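Local coordinates for putative cell adhesion protein (Parabacteroides distasonis, PDB 3LIU) that probably serves as a fimbrillin-type subunit of a bacterial pilus and so is likely to take part in cell adhesion, at residues T135-N139 with T140-I144; T342-G345 with T346-R349; S117-T120 with L121-L125; A103-I106 with T107-I110; Y353-N357 with Y358-I362. All blocks are in the same frame, centred on the assembly; numbering follows the deposited sequence. Where two conformers were deposited one is given.

Overall arrangement
All five contacts are local ones along one elongated, mostly beta chain, and all lie at turns, loops or the start of a helix. Contacts 4, 3 and 1 follow one another within the FimA family region: a helix start, a loop and a strand-to-strand link. Contacts 2 and 5 come much later, next to each other in sequence, with centres about 12 Å apart. Contact 3 lies nearer the centre of the chain; its nearest atoms are about 8 Å from contact 5, and those of contact 4 about 9 Å from contact 5. Contact 1 is far out, its centre about 44 Å from that of contact 2. The five belong to the scaffold of a presumed pilus subunit.

Contact 1. Residues T135-N139 with T140-I144; sequences TLVAN and TTNYI
Between Leu136 and Asn142, whose CA atoms stand 6.3 Å apart, the chain turns round through Asn139, which has left-handed helical backbone angles, and the two short strand ends do not pair directly. The amide of Asn142 does the joining. With CG beside its backbone N and anti to the carbonyl carbon (chi1 -66°), it reaches across to Val137 and grips both polar backbone atoms of that residue. Asn142 OD1 accepts from Val137 N at 2.9 Å in a nearly straight bond, the donor tilted somewhat from the carbonyl plane. Asn142 ND2 gives a hydrogen to Val137 O at 3.0 Å, meeting it on a lone pair, and also donates to Gln18 O, which ties the turn to strand 16-24. Leu136 CD2 packs obliquely on Asn142 CB at 3.8 Å. Further round, Thr140 CG2 comes to 3.4 Å from Val137 O and also touches Val137 CG1, while Thr140 OG1 shares a water with Asn139 O. Were Asn142 an alanine, the N-H and carbonyl of Val137 would probably lose their partners, and Gln18 O its donor, so the turn could shift. The amide thus stands in for a missing backbone pairing where the chain passes from strand 127-136, paired with 82-90, to strand 141-144, paired with 16-24 and 158-162, a link consistent with the transthyretin-like beta fold of the family.

Contact 2. Residues T342-G345 with T346-R349; sequences TIDG and TEKR
Thr342 and Lys348 lie side by side on one face of a tight beta hairpin, their side chains pointing the same way. The lysine bends at chi2 (-72°) and then runs straight, which brings Lys348 NZ to Thr342 OG1 at 2.7 Å as a hydrogen-bond donor. Ile343 and Glu347 occupy the other face and cross obliquely; their backbones form a hydrogen-bonded antiparallel pair, with Ile343 N to Glu347 O at 2.9 Å and Glu347 N to Ile343 O at 2.8 Å. On that same face Arg349 comes across Ile343 at about a right angle; Ile343 CG2 is 3.7 Å from Arg349 CG and also sits over the middle of one guanidinium face. Arg349 NH1 binds Lys348 O within the guanidinium plane, and Arg349 NH2 makes a weak bond, part of a salt bridge, to Glu347 OE1 at 3.0 Å. That charge probably eases the approach of two carboxylates, whose planes stand 60° apart: Asp344 OD2 is 3.2 Å from Glu347 OE1. Three residues, Asp344 to Thr346, close the loop, and the backbone angles of Gly345 call for glycine. The hairpin of strands 340-343 and 347-350 lies at the surface, and Glu347 and Lys348, on opposite faces of it, are both exposed; backbone bonds from Thr342 to Val387 and Val389 fasten it to strand 383-391, and Lys348 also touches Glu340.

Contact 3. Residues S117-T120 with L121-L125; sequences SDET and LTKGL
Lys123 hooks the end of its side chain round to bring its ammonium group to Glu119, four residues earlier, instead of stretching into solvent. The segment is a compact loop between strands 113-115 and 127-136 in the FimA-family part of the chain: Glu119 is the centre of an inverse gamma turn, Thr120 opens what fits an ST motif, and residues 121 to 123 follow with helical backbone angles but without the regular bonds of a helix. The lysine starts extended, CG anti to the backbone N (chi1 176°), then bends at both chi3 and chi4. Lys123 NZ meets Glu119 OE1 at 3.1 Å in a salt bridge, arriving from above the carboxylate plane, and the two side chains cross obliquely. Glu119 bends too, at chi2, and its other oxygen, OE2, bonds Thr126 OG1 and Tyr285 OH. The ammonium group is likewise shared, with Asn91 O and Thr126 OG1 as further partners, so a buried glutamate and its lysine are both well supplied with polar neighbours. Thr120, next to Glu119, closes the turn: Thr120 OG1 accepts from Lys123 N at 3.0 Å in an almost straight bond, and Thr120 O takes a weak bond from Gly124 N at 2.9 Å. Leu125 CD2 comes within 4.1 Å of Glu119 CB, while Leu121 and Leu125 rest on Tyr283. Gly124 has backbone angles that call for glycine, and they turn its carbonyl to the lysine: Lys123 NZ donates to Gly124 O at 2.7 Å, tilted slightly from the carbonyl plane.

Contact 4. Residues A103-I106 with T107-I110; sequences AKDI and TDFI
Asp105 sets its carboxylate obliquely against that of Asp108, the two planes 77° apart. Asp105 OD1 lies only 2.5 Å from Asp108 OD2, so close that one of the acids probably holds a proton. The other oxygen is the helix cap: Asp105, at the N-cap position, accepts from Asp108 N on OD2 at 3.0 Å, the N-H nearly straight at it and above the carboxylate plane. Its CG sits between the backbone N and carbonyl carbon (chi1 58°), which folds the group back over the helix start. A water bridges Asp105 OD2 and Thr107 N. Losing the carboxylate to an alanine here is likely to strip the N-H of Asp108 of its cap and the bridging water of its acceptor. Behind the cap, Phe109 N bonds Asp105 O at 3.1 Å and Ile110 N bonds Ile106 O at 3.0 Å, the first helical turns. Ala103 CB packs on Phe109 CB at 3.7 Å and meets the ring at its edge. The helix and the loop before it lie on the strands: Ile106 and Phe109 touch strand 82-90 at Val87, Ala103 and Ile106 touch Phe51 of strand 45-52, and Ile110 reaches the loop at Ala215.

Contact 5. Residues Y353-N357 with Y358-I362; sequences YVQRN and YKYEI
Tyr360 OH is held by the backbone of the loop that precedes its own strand. It donates to Tyr353 O at 2.6 Å, in the carbonyl plane and on a lone pair, and accepts from Gln355 N at 3.0 Å. A chi1 of -70° turns CG from the carbonyl carbon and sends the ring back to the loop, with Gln355 O at its edge. Two residues earlier, the ring of Tyr358 brings CD2 to 3.2 Å from Arg356 O and to 3.6 Å from Gln355 O, the latter at the ring edge. A water stands at that edge as well, 2.7 Å from Tyr358 OH, and makes a weak, long bond to Gln355 OE1; the amide nitrogen, Gln355 NE2, donates to Phe352 O. Further out, Asn357 takes left-handed helical backbone angles that turn the chain into strand 358-366, and its OD1 is bound by Arg173. The guanidinium of Arg356 forms a salt bridge with Asp174 and bonds the carbonyl oxygens of Gly221 and Val172, while Trp220 meets the Tyr358 ring and strand 383-391 packs on Tyr360 through Val387 and Val389. The hydroxyl bond to a backbone N-H five residues back resembles a tyrosine corner. Because that buried hydroxyl both gives and takes a hydrogen bond, its turn about the C-O bond is probably fixed, and it satisfies a carbonyl and an N-H of the loop.

Contact 1. Residues T135-N139 with T140-I144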
loop_
_atom_site.group_PDB
_atom_site.type_symbol
_atom_site.label_atom_id
_atom_site.label_comp_id
_atom_site.label_asym_id
_atom_site.label_seq_id
_atom_site.Cartn_x
_atom_site.Cartn_y
_atom_site.Cartn_z
ATOM N N THR A 135 -10.336 -9.713 28.084
ATOM C CA THR A 135 -11.246 -10.643 28.771
ATOM C C THR A 135 -12.644 -10.045 28.805
ATOM O O THR A 135 -12.881 -9.005 29.422
ATOM C CB THR A 135 -10.737 -11.011 30.164
ATOM O OG1 THR A 135 -9.439 -11.578 30.010
ATOM C CG2 THR A 135 -11.689 -12.032 30.882
ATOM N N LEU A 136 -13.552 -10.694 28.086
ATOM C CA LEU A 136 -14.937 -10.241 27.995
ATOM C C LEU A 136 -15.701 -10.767 29.204
ATOM O O LEU A 136 -15.644 -11.948 29.512
ATOM C CB LEU A 136 -15.574 -10.709 26.662
ATOM C CG LEU A 136 -14.877 -10.232 25.361
ATOM C CD1 LEU A 136 -15.298 -11.029 24.103
ATOM C CD2 LEU A 136 -15.063 -8.733 25.134
ATOM N N VAL A 137 -16.413 -9.878 29.887
ATOM C CA VAL A 137 -17.172 -10.219 31.093
ATOM C C VAL A 137 -18.579 -10.624 30.687
ATOM O O VAL A 137 -19.208 -9.998 29.826
ATOM C CB VAL A 137 -17.196 -9.030 32.069
ATOM C CG1 VAL A 137 -18.110 -9.302 33.261
ATOM C CG2 VAL A 137 -15.794 -8.753 32.534
ATOM N N ALA A 138 -19.049 -11.704 31.284
ATOM C CA ALA A 138 -20.372 -12.259 30.950
ATOM C C ALA A 138 -21.505 -11.333 31.383
ATOM O O ALA A 138 -21.371 -10.567 32.342
ATOM C CB ALA A 138 -20.547 -13.647 31.568
ATOM N N ASN A 139 -22.599 -11.379 30.619
ATOM C CA ASN A 139 -23.838 -10.700 30.977
ATOM C C ASN A 139 -23.670 -9.219 31.186
ATOM O O ASN A 139 -24.185 -8.677 32.141
ATOM C CB ASN A 139 -24.427 -11.336 32.240
ATOM C CG ASN A 139 -24.661 -12.815 32.068
ATOM O OD1 ASN A 139 -25.133 -13.256 31.021
ATOM N ND2 ASN A 139 -24.307 -13.593 33.071
ATOM N N THR A 140 -22.946 -8.563 30.288
ATOM C CA THR A 140 -22.752 -7.127 30.390
ATOM C C THR A 140 -22.220 -6.578 29.088
ATOM O O THR A 140 -21.720 -7.331 28.263
ATOM C CB THR A 140 -21.764 -6.754 31.522
ATOM O OG1 THR A 140 -21.849 -5.348 31.738
ATOM C CG2 THR A 140 -20.335 -7.103 31.181
ATOM N N THR A 141 -22.307 -5.262 28.920
ATOM C CA THR A 141 -21.718 -4.609 27.771
ATOM C C THR A 141 -20.187 -4.393 27.947
ATOM O O THR A 141 -19.749 -3.657 28.835
ATOM C CB THR A 141 -22.446 -3.287 27.427
ATOM O OG1 THR A 141 -23.814 -3.570 27.107
ATOM C CG2 THR A 141 -21.782 -2.605 26.205
ATOM N N ASN A 142 -19.387 -5.054 27.110
ATOM C CA ASN A 142 -17.943 -4.826 27.104
ATOM C C ASN A 142 -17.582 -3.771 26.070
ATOM O O ASN A 142 -18.020 -3.850 24.915
ATOM C CB ASN A 142 -17.160 -6.095 26.794
ATOM C CG ASN A 142 -17.299 -7.130 27.871
ATOM O OD1 ASN A 142 -16.500 -7.172 28.814
ATOM N ND2 ASN A 142 -18.305 -7.972 27.746
ATOM N N TYR A 143 -16.755 -2.814 26.482
ATOM C CA TYR A 143 -16.327 -1.763 25.581
ATOM C C TYR A 143 -14.841 -1.926 25.241
ATOM O O TYR A 143 -14.027 -2.281 26.109
ATOM C CB TYR A 143 -16.563 -0.400 26.242
ATOM C CG TYR A 143 -18.007 -0.047 26.475
ATOM C CD1 TYR A 143 -18.796 0.373 25.425
ATOM C CD2 TYR A 143 -18.562 -0.098 27.749
ATOM C CE1 TYR A 143 -20.102 0.692 25.612
ATOM C CE2 TYR A 143 -19.879 0.232 27.951
ATOM C CZ TYR A 143 -20.643 0.622 26.863
ATOM O OH TYR A 143 -21.954 0.968 26.987
ATOM N N ILE A 144 -14.498 -1.685 23.977
ATOM C CA ILE A 144 -13.113 -1.588 23.563
ATOM C C ILE A 144 -12.891 -0.259 22.888
ATOM O O ILE A 144 -13.447 0.032 21.804
ATOM C CB ILE A 144 -12.710 -2.741 22.635
ATOM C CG1 ILE A 144 -12.884 -4.071 23.375
ATOM C CG2 ILE A 144 -11.266 -2.530 22.118
ATOM C CD1 ILE A 144 -12.618 -5.322 22.510
HETATM O O HOH W 1 -24.557 -5.665 33.304
#

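Contact 2. Residues T342-G345 with T346-R349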
loop_
_atom_site.group_PDB
_atom_site.type_symbol
_atom_site.label_atom_id
_atom_site.label_comp_id
_atom_site.label_asym_id
_atom_site.label_seq_id
_atom_site.Cartn_x
_atom_site.Cartn_y
_atom_site.Cartn_z
ATOM N N THR A 342 15.242 8.428 2.293
ATOM C CA THR A 342 15.405 9.391 3.361
ATOM C C THR A 342 14.164 9.260 4.199
ATOM O O THR A 342 13.047 9.271 3.669
ATOM C CB THR A 342 15.585 10.821 2.757
ATOM O OG1 THR A 342 16.874 10.876 2.165
ATOM C CG2 THR A 342 15.519 11.962 3.819
ATOM N N ILE A 343 14.354 9.052 5.490
ATOM C CA ILE A 343 13.252 8.781 6.429
ATOM C C ILE A 343 13.534 9.606 7.690
ATOM O O ILE A 343 14.667 10.043 7.884
ATOM C CB ILE A 343 13.080 7.225 6.668
ATOM C CG1 ILE A 343 11.740 6.904 7.330
ATOM C CG2 ILE A 343 14.238 6.636 7.478
ATOM C CD1 ILE A 343 11.278 5.440 7.148
ATOM N N ASP A 344 12.487 9.877 8.471
ATOM C CA ASP A 344 12.515 10.731 9.675
ATOM C C ASP A 344 13.239 12.029 9.444
ATOM O O ASP A 344 14.082 12.416 10.241
ATOM C CB ASP A 344 13.165 10.020 10.872
ATOM C CG ASP A 344 12.436 8.749 11.261
ATOM O OD1 ASP A 344 11.188 8.696 11.133
ATOM O OD2 ASP A 344 13.111 7.795 11.710
ATOM N N GLY A 345 12.945 12.679 8.331
ATOM C CA GLY A 345 13.617 13.904 8.007
ATOM C C GLY A 345 14.964 13.717 7.368
ATOM O O GLY A 345 15.123 14.029 6.204
ATOM N N THR A 346 15.956 13.252 8.122
ATOM C CA THR A 346 17.333 13.238 7.610
ATOM C C THR A 346 18.095 11.884 7.832
ATOM O O THR A 346 19.313 11.803 7.643
ATOM C CB THR A 346 18.118 14.401 8.220
ATOM O OG1 THR A 346 18.211 14.203 9.630
ATOM C CG2 THR A 346 17.411 15.771 7.946
ATOM N N GLU A 347 17.371 10.847 8.226
ATOM C CA GLU A 347 17.943 9.507 8.318
ATOM C C GLU A 347 17.895 8.828 6.956
ATOM O O GLU A 347 17.209 9.299 6.040
ATOM C CB GLU A 347 17.230 8.678 9.381
ATOM C CG GLU A 347 17.383 9.298 10.779
ATOM C CD GLU A 347 17.058 8.349 11.917
ATOM O OE1 GLU A 347 16.304 7.368 11.683
ATOM O OE2 GLU A 347 17.554 8.600 13.051
ATOM N N LYS A 348 18.674 7.758 6.822
ATOM C CA LYS A 348 18.791 7.007 5.571
ATOM C C LYS A 348 18.572 5.530 5.840
ATOM O O LYS A 348 19.060 5.014 6.849
ATOM C CB LYS A 348 20.168 7.178 4.941
ATOM C CG LYS A 348 20.664 8.607 4.789
ATOM C CD LYS A 348 19.952 9.394 3.704
ATOM C CE LYS A 348 20.081 10.933 3.957
ATOM N NZ LYS A 348 19.276 11.790 3.023
ATOM N N ARG A 349 17.847 4.861 4.937
ATOM C CA ARG A 349 17.700 3.407 4.956
ATOM C C ARG A 349 17.877 2.806 3.565
ATOM O O ARG A 349 17.386 3.354 2.556
ATOM C CB ARG A 349 16.313 2.990 5.458
ATOM C CG ARG A 349 15.935 3.439 6.845
ATOM C CD ARG A 349 16.735 2.720 7.894
ATOM N NE ARG A 349 16.301 3.122 9.224
ATOM C CZ ARG A 349 16.816 4.133 9.942
ATOM N NH1 ARG A 349 17.818 4.895 9.495
ATOM N NH2 ARG A 349 16.322 4.380 11.140
#

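Contact 3. Residues S117-T120 with L121-L125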
loop_
_atom_site.group_PDB
_atom_site.type_symbol
_atom_site.label_atom_id
_atom_site.label_comp_id
_atom_site.label_asym_id
_atom_site.label_seq_id
_atom_site.Cartn_x
_atom_site.Cartn_y
_atom_site.Cartn_z
ATOM N N SER A 117 -7.157 -4.060 -6.717
ATOM C CA SER A 117 -8.128 -3.426 -7.554
ATOM C C SER A 117 -9.377 -2.953 -6.788
ATOM O O SER A 117 -10.121 -2.128 -7.333
ATOM C CB SER A 117 -8.519 -4.367 -8.740
ATOM O OG SER A 117 -9.143 -5.537 -8.236
ATOM N N ASP A 118 -9.609 -3.461 -5.562
ATOM C CA ASP A 118 -10.628 -2.917 -4.690
ATOM C C ASP A 118 -10.233 -1.642 -3.974
ATOM O O ASP A 118 -11.111 -1.029 -3.375
ATOM C CB ASP A 118 -11.038 -3.890 -3.581
ATOM C CG ASP A 118 -11.712 -5.150 -4.111
ATOM O OD1 ASP A 118 -12.361 -5.067 -5.139
ATOM O OD2 ASP A 118 -11.585 -6.199 -3.484
ATOM N N GLU A 119 -8.958 -1.242 -3.990
ATOM C CA GLU A 119 -8.529 -0.101 -3.127
ATOM C C GLU A 119 -8.753 1.275 -3.763
ATOM O O GLU A 119 -7.843 1.873 -4.316
ATOM C CB GLU A 119 -7.074 -0.259 -2.688
ATOM C CG GLU A 119 -6.773 -1.583 -2.004
ATOM C CD GLU A 119 -7.416 -1.727 -0.614
ATOM O OE1 GLU A 119 -8.083 -0.779 -0.099
ATOM O OE2 GLU A 119 -7.281 -2.828 -0.049
ATOM N N THR A 120 -9.978 1.751 -3.665
ATOM C CA THR A 120 -10.372 3.089 -4.119
ATOM C C THR A 120 -10.836 3.962 -2.957
ATOM O O THR A 120 -11.228 3.470 -1.891
ATOM C CB THR A 120 -11.533 2.991 -5.105
ATOM O OG1 THR A 120 -12.657 2.441 -4.409
ATOM C CG2 THR A 120 -11.154 2.065 -6.306
ATOM N N LEU A 121 -10.811 5.271 -3.169
ATOM C CA LEU A 121 -11.314 6.179 -2.174
ATOM C C LEU A 121 -12.812 5.965 -2.051
ATOM O O LEU A 121 -13.344 6.126 -1.005
ATOM C CB LEU A 121 -10.939 7.635 -2.470
ATOM C CG LEU A 121 -9.454 7.951 -2.517
ATOM C CD1 LEU A 121 -9.250 9.454 -2.725
ATOM C CD2 LEU A 121 -8.740 7.441 -1.245
ATOM N N THR A 122 -13.492 5.520 -3.091
ATOM C CA THR A 122 -14.932 5.206 -2.918
ATOM C C THR A 122 -15.220 4.076 -1.957
ATOM O O THR A 122 -16.078 4.221 -1.110
ATOM C CB THR A 122 -15.641 4.949 -4.239
ATOM O OG1 THR A 122 -15.403 6.067 -5.086
ATOM C CG2 THR A 122 -17.142 4.811 -4.014
ATOM N N LYS A 123 -14.489 2.960 -2.041
ATOM C CA LYS A 123 -14.613 1.910 -1.011
ATOM C C LYS A 123 -14.144 2.403 0.348
ATOM O O LYS A 123 -14.691 2.017 1.412
ATOM C CB LYS A 123 -13.799 0.672 -1.369
ATOM C CG LYS A 123 -13.829 -0.402 -0.244
ATOM C CD LYS A 123 -13.109 -1.662 -0.661
ATOM C CE LYS A 123 -11.573 -1.494 -0.594
ATOM N NZ LYS A 123 -11.034 -1.346 0.726
ATOM N N GLY A 124 -13.120 3.255 0.322
ATOM C CA GLY A 124 -12.303 3.446 1.504
ATOM C C GLY A 124 -11.153 2.460 1.417
ATOM O O GLY A 124 -11.304 1.355 0.921
ATOM N N LEU A 125 -9.983 2.870 1.873
ATOM C CA LEU A 125 -8.792 2.031 1.812
ATOM C C LEU A 125 -8.845 1.010 2.940
ATOM O O LEU A 125 -9.273 1.316 4.053
ATOM C CB LEU A 125 -7.535 2.891 1.949
ATOM C CG LEU A 125 -7.371 3.936 0.848
ATOM C CD1 LEU A 125 -6.143 4.743 1.075
ATOM C CD2 LEU A 125 -7.292 3.221 -0.523
#

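Contact 4. Residues A103-I106 with T107-I110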
loop_
_atom_site.group_PDB
_atom_site.type_symbol
_atom_site.label_atom_id
_atom_site.label_comp_id
_atom_site.label_asym_id
_atom_site.label_seq_id
_atom_site.Cartn_x
_atom_site.Cartn_y
_atom_site.Cartn_z
ATOM N N ALA A 103 -13.661 -17.227 8.685
ATOM C CA ALA A 103 -12.506 -17.571 9.529
ATOM C C ALA A 103 -12.884 -18.365 10.793
ATOM O O ALA A 103 -13.855 -18.038 11.497
ATOM C CB ALA A 103 -11.730 -16.308 9.968
ATOM N N LYS A 104 -12.076 -19.363 11.103
ATOM C CA LYS A 104 -12.294 -20.180 12.285
ATOM C C LYS A 104 -11.290 -19.920 13.399
ATOM O O LYS A 104 -11.374 -20.518 14.463
ATOM C CB LYS A 104 -12.289 -21.655 11.895
ATOM C CG LYS A 104 -13.482 -22.034 11.069
ATOM C CD LYS A 104 -14.793 -21.735 11.814
ATOM C CE LYS A 104 -16.011 -22.150 10.985
ATOM N NZ LYS A 104 -17.162 -21.257 11.273
ATOM N N ASP A 105 -10.378 -19.002 13.160
ATOM C CA ASP A 105 -9.277 -18.731 14.053
ATOM C C ASP A 105 -8.618 -17.448 13.573
ATOM O O ASP A 105 -8.760 -17.046 12.400
ATOM C CB ASP A 105 -8.240 -19.848 14.009
ATOM C CG ASP A 105 -7.701 -20.068 12.604
ATOM O OD1 ASP A 105 -8.435 -20.675 11.789
ATOM O OD2 ASP A 105 -6.579 -19.611 12.303
ATOM N N ILE A 106 -7.835 -16.857 14.468
ATOM C CA ILE A 106 -7.271 -15.544 14.248
ATOM C C ILE A 106 -6.283 -15.559 13.081
ATOM O O ILE A 106 -6.255 -14.619 12.261
ATOM C CB ILE A 106 -6.652 -15.011 15.595
ATOM C CG1 ILE A 106 -6.330 -13.519 15.506
ATOM C CG2 ILE A 106 -5.460 -15.816 16.005
ATOM C CD1 ILE A 106 -7.496 -12.657 15.841
ATOM N N THR A 107 -5.505 -16.632 12.951
ATOM C CA THR A 107 -4.521 -16.673 11.855
ATOM C C THR A 107 -5.173 -16.660 10.478
ATOM O O THR A 107 -4.744 -15.875 9.647
ATOM C CB THR A 107 -3.616 -17.870 11.921
ATOM O OG1 THR A 107 -2.983 -17.868 13.191
ATOM C CG2 THR A 107 -2.538 -17.836 10.809
ATOM N N ASP A 108 -6.167 -17.529 10.228
ATOM C CA ASP A 108 -6.893 -17.497 8.933
ATOM C C ASP A 108 -7.541 -16.131 8.701
ATOM O O ASP A 108 -7.562 -15.648 7.579
ATOM C CB ASP A 108 -7.949 -18.613 8.807
ATOM C CG ASP A 108 -7.302 -20.004 8.681
ATOM O OD1 ASP A 108 -6.484 -20.115 7.781
ATOM O OD2 ASP A 108 -7.576 -20.962 9.462
ATOM N N PHE A 109 -8.019 -15.492 9.773
ATOM C CA PHE A 109 -8.655 -14.178 9.627
ATOM C C PHE A 109 -7.617 -13.190 9.061
ATOM O O PHE A 109 -7.811 -12.629 8.001
ATOM C CB PHE A 109 -9.271 -13.735 10.966
ATOM C CG PHE A 109 -9.985 -12.409 10.921
ATOM C CD1 PHE A 109 -9.282 -11.218 11.027
ATOM C CD2 PHE A 109 -11.353 -12.359 10.854
ATOM C CE1 PHE A 109 -9.940 -9.981 10.976
ATOM C CE2 PHE A 109 -12.018 -11.165 10.828
ATOM C CZ PHE A 109 -11.299 -9.960 10.880
ATOM N N ILE A 110 -6.490 -13.031 9.736
ATOM C CA ILE A 110 -5.550 -11.947 9.408
ATOM C C ILE A 110 -4.788 -12.252 8.093
ATOM O O ILE A 110 -4.345 -11.338 7.393
ATOM C CB ILE A 110 -4.566 -11.612 10.586
ATOM C CG1 ILE A 110 -3.536 -12.727 10.779
ATOM C CG2 ILE A 110 -5.351 -11.317 11.869
ATOM C CD1 ILE A 110 -2.426 -12.393 11.884
HETATM O O HOH W 2 -4.958 -18.967 14.748
#

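Contact 5. Residues Y353-N357 with Y358-I362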
loop_
_atom_site.group_PDB
_atom_site.type_symbol
_atom_site.label_atom_id
_atom_site.label_comp_id
_atom_site.label_asym_id
_atom_site.label_seq_id
_atom_site.Cartn_x
_atom_site.Cartn_y
_atom_site.Cartn_z
ATOM N N TYR A 353 12.343 -0.500 0.469
ATOM C CA TYR A 353 11.318 -0.866 -0.501
ATOM C C TYR A 353 9.921 -0.351 -0.072
ATOM O O TYR A 353 9.813 0.758 0.462
ATOM C CB TYR A 353 11.404 -2.390 -0.821
ATOM C CG TYR A 353 12.741 -2.750 -1.446
ATOM C CD1 TYR A 353 13.123 -2.183 -2.652
ATOM C CD2 TYR A 353 13.623 -3.635 -0.834
ATOM C CE1 TYR A 353 14.336 -2.484 -3.235
ATOM C CE2 TYR A 353 14.850 -3.939 -1.418
ATOM C CZ TYR A 353 15.186 -3.351 -2.620
ATOM O OH TYR A 353 16.376 -3.611 -3.235
ATOM N N VAL A 354 8.875 -1.124 -0.309
ATOM C CA VAL A 354 7.511 -0.636 -0.188
ATOM C C VAL A 354 6.793 -1.273 0.988
ATOM O O VAL A 354 6.483 -2.459 0.972
ATOM C CB VAL A 354 6.704 -0.862 -1.505
ATOM C CG1 VAL A 354 5.281 -0.323 -1.385
ATOM C CG2 VAL A 354 7.447 -0.239 -2.701
ATOM N N GLN A 355 6.517 -0.450 2.007
ATOM C CA GLN A 355 5.900 -0.915 3.226
ATOM C C GLN A 355 4.642 -0.096 3.462
ATOM O O GLN A 355 4.533 1.039 2.995
ATOM C CB GLN A 355 6.847 -0.796 4.402
ATOM C CG GLN A 355 8.127 -1.559 4.227
ATOM C CD GLN A 355 9.048 -1.405 5.453
ATOM O OE1 GLN A 355 8.572 -1.291 6.559
ATOM N NE2 GLN A 355 10.350 -1.390 5.240
ATOM N N ARG A 356 3.726 -0.689 4.214
ATOM C CA ARG A 356 2.366 -0.167 4.373
ATOM C C ARG A 356 2.338 1.188 5.117
ATOM O O ARG A 356 3.152 1.447 5.995
ATOM C CB ARG A 356 1.532 -1.185 5.146
ATOM C CG ARG A 356 1.968 -1.290 6.642
ATOM C CD ARG A 356 1.400 -2.512 7.364
ATOM N NE ARG A 356 0.008 -2.330 7.646
ATOM C CZ ARG A 356 -0.682 -2.970 8.604
ATOM N NH1 ARG A 356 -0.129 -3.890 9.372
ATOM N NH2 ARG A 356 -1.974 -2.677 8.772
ATOM N N ASN A 357 1.369 2.011 4.742
ATOM C CA ASN A 357 0.999 3.221 5.473
ATOM C C ASN A 357 2.103 4.290 5.509
ATOM O O ASN A 357 2.216 5.035 6.474
ATOM C CB ASN A 357 0.543 2.870 6.891
ATOM C CG ASN A 357 -0.382 3.938 7.474
ATOM O OD1 ASN A 357 -1.286 4.424 6.805
ATOM N ND2 ASN A 357 -0.155 4.294 8.708
ATOM N N TYR A 358 2.921 4.307 4.458
ATOM C CA TYR A 358 3.903 5.346 4.202
ATOM C C TYR A 358 3.617 5.986 2.881
ATOM O O TYR A 358 3.085 5.360 1.981
ATOM C CB TYR A 358 5.329 4.778 4.134
ATOM C CG TYR A 358 5.882 4.293 5.454
ATOM C CD1 TYR A 358 6.293 5.190 6.437
ATOM C CD2 TYR A 358 5.970 2.941 5.727
ATOM C CE1 TYR A 358 6.816 4.730 7.647
ATOM C CE2 TYR A 358 6.445 2.478 6.936
ATOM C CZ TYR A 358 6.892 3.375 7.882
ATOM O OH TYR A 358 7.383 2.895 9.060
ATOM N N LYS A 359 3.986 7.256 2.774
ATOM C CA LYS A 359 3.919 7.989 1.543
ATOM C C LYS A 359 5.348 8.088 1.041
ATOM O O LYS A 359 6.256 8.443 1.801
ATOM C CB LYS A 359 3.396 9.381 1.768
ATOM C CG LYS A 359 1.952 9.459 2.101
ATOM C CD LYS A 359 1.431 10.810 1.683
ATOM C CE LYS A 359 -0.034 10.880 1.854
ATOM N NZ LYS A 359 -0.644 11.992 1.075
ATOM N N TYR A 360 5.525 7.741 -0.227
ATOM C CA TYR A 360 6.789 7.796 -0.925
ATOM C C TYR A 360 6.734 8.979 -1.889
ATOM O O TYR A 360 5.819 9.068 -2.745
ATOM C CB TYR A 360 7.015 6.492 -1.687
ATOM C CG TYR A 360 7.271 5.335 -0.803
ATOM C CD1 TYR A 360 6.228 4.700 -0.141
ATOM C CD2 TYR A 360 8.556 4.840 -0.619
ATOM C CE1 TYR A 360 6.467 3.609 0.691
ATOM C CE2 TYR A 360 8.797 3.759 0.208
ATOM C CZ TYR A 360 7.772 3.165 0.881
ATOM O OH TYR A 360 8.037 2.094 1.713
ATOM N N GLU A 361 7.652 9.923 -1.701
ATOM C CA GLU A 361 7.753 11.114 -2.546
ATOM C C GLU A 361 9.062 11.036 -3.291
ATOM O O GLU A 361 10.139 11.115 -2.679
ATOM C CB GLU A 361 7.711 12.381 -1.699
ATOM C CG GLU A 361 6.460 12.528 -0.871
ATOM C CD GLU A 361 5.229 12.814 -1.707
ATOM O OE1 GLU A 361 5.380 13.227 -2.881
ATOM O OE2 GLU A 361 4.112 12.625 -1.185
ATOM N N ILE A 362 8.973 10.815 -4.617
ATOM C CA ILE A 362 10.140 10.562 -5.489
ATOM C C ILE A 362 10.464 11.818 -6.319
ATOM O O ILE A 362 9.594 12.367 -6.992
ATOM C CB ILE A 362 9.866 9.342 -6.419
ATOM C CG1 ILE A 362 9.558 8.104 -5.546
ATOM C CG2 ILE A 362 11.036 9.110 -7.392
ATOM C CD1 ILE A 362 9.221 6.874 -6.266
HETATM O O HOH W 3 7.542 0.243 9.483
#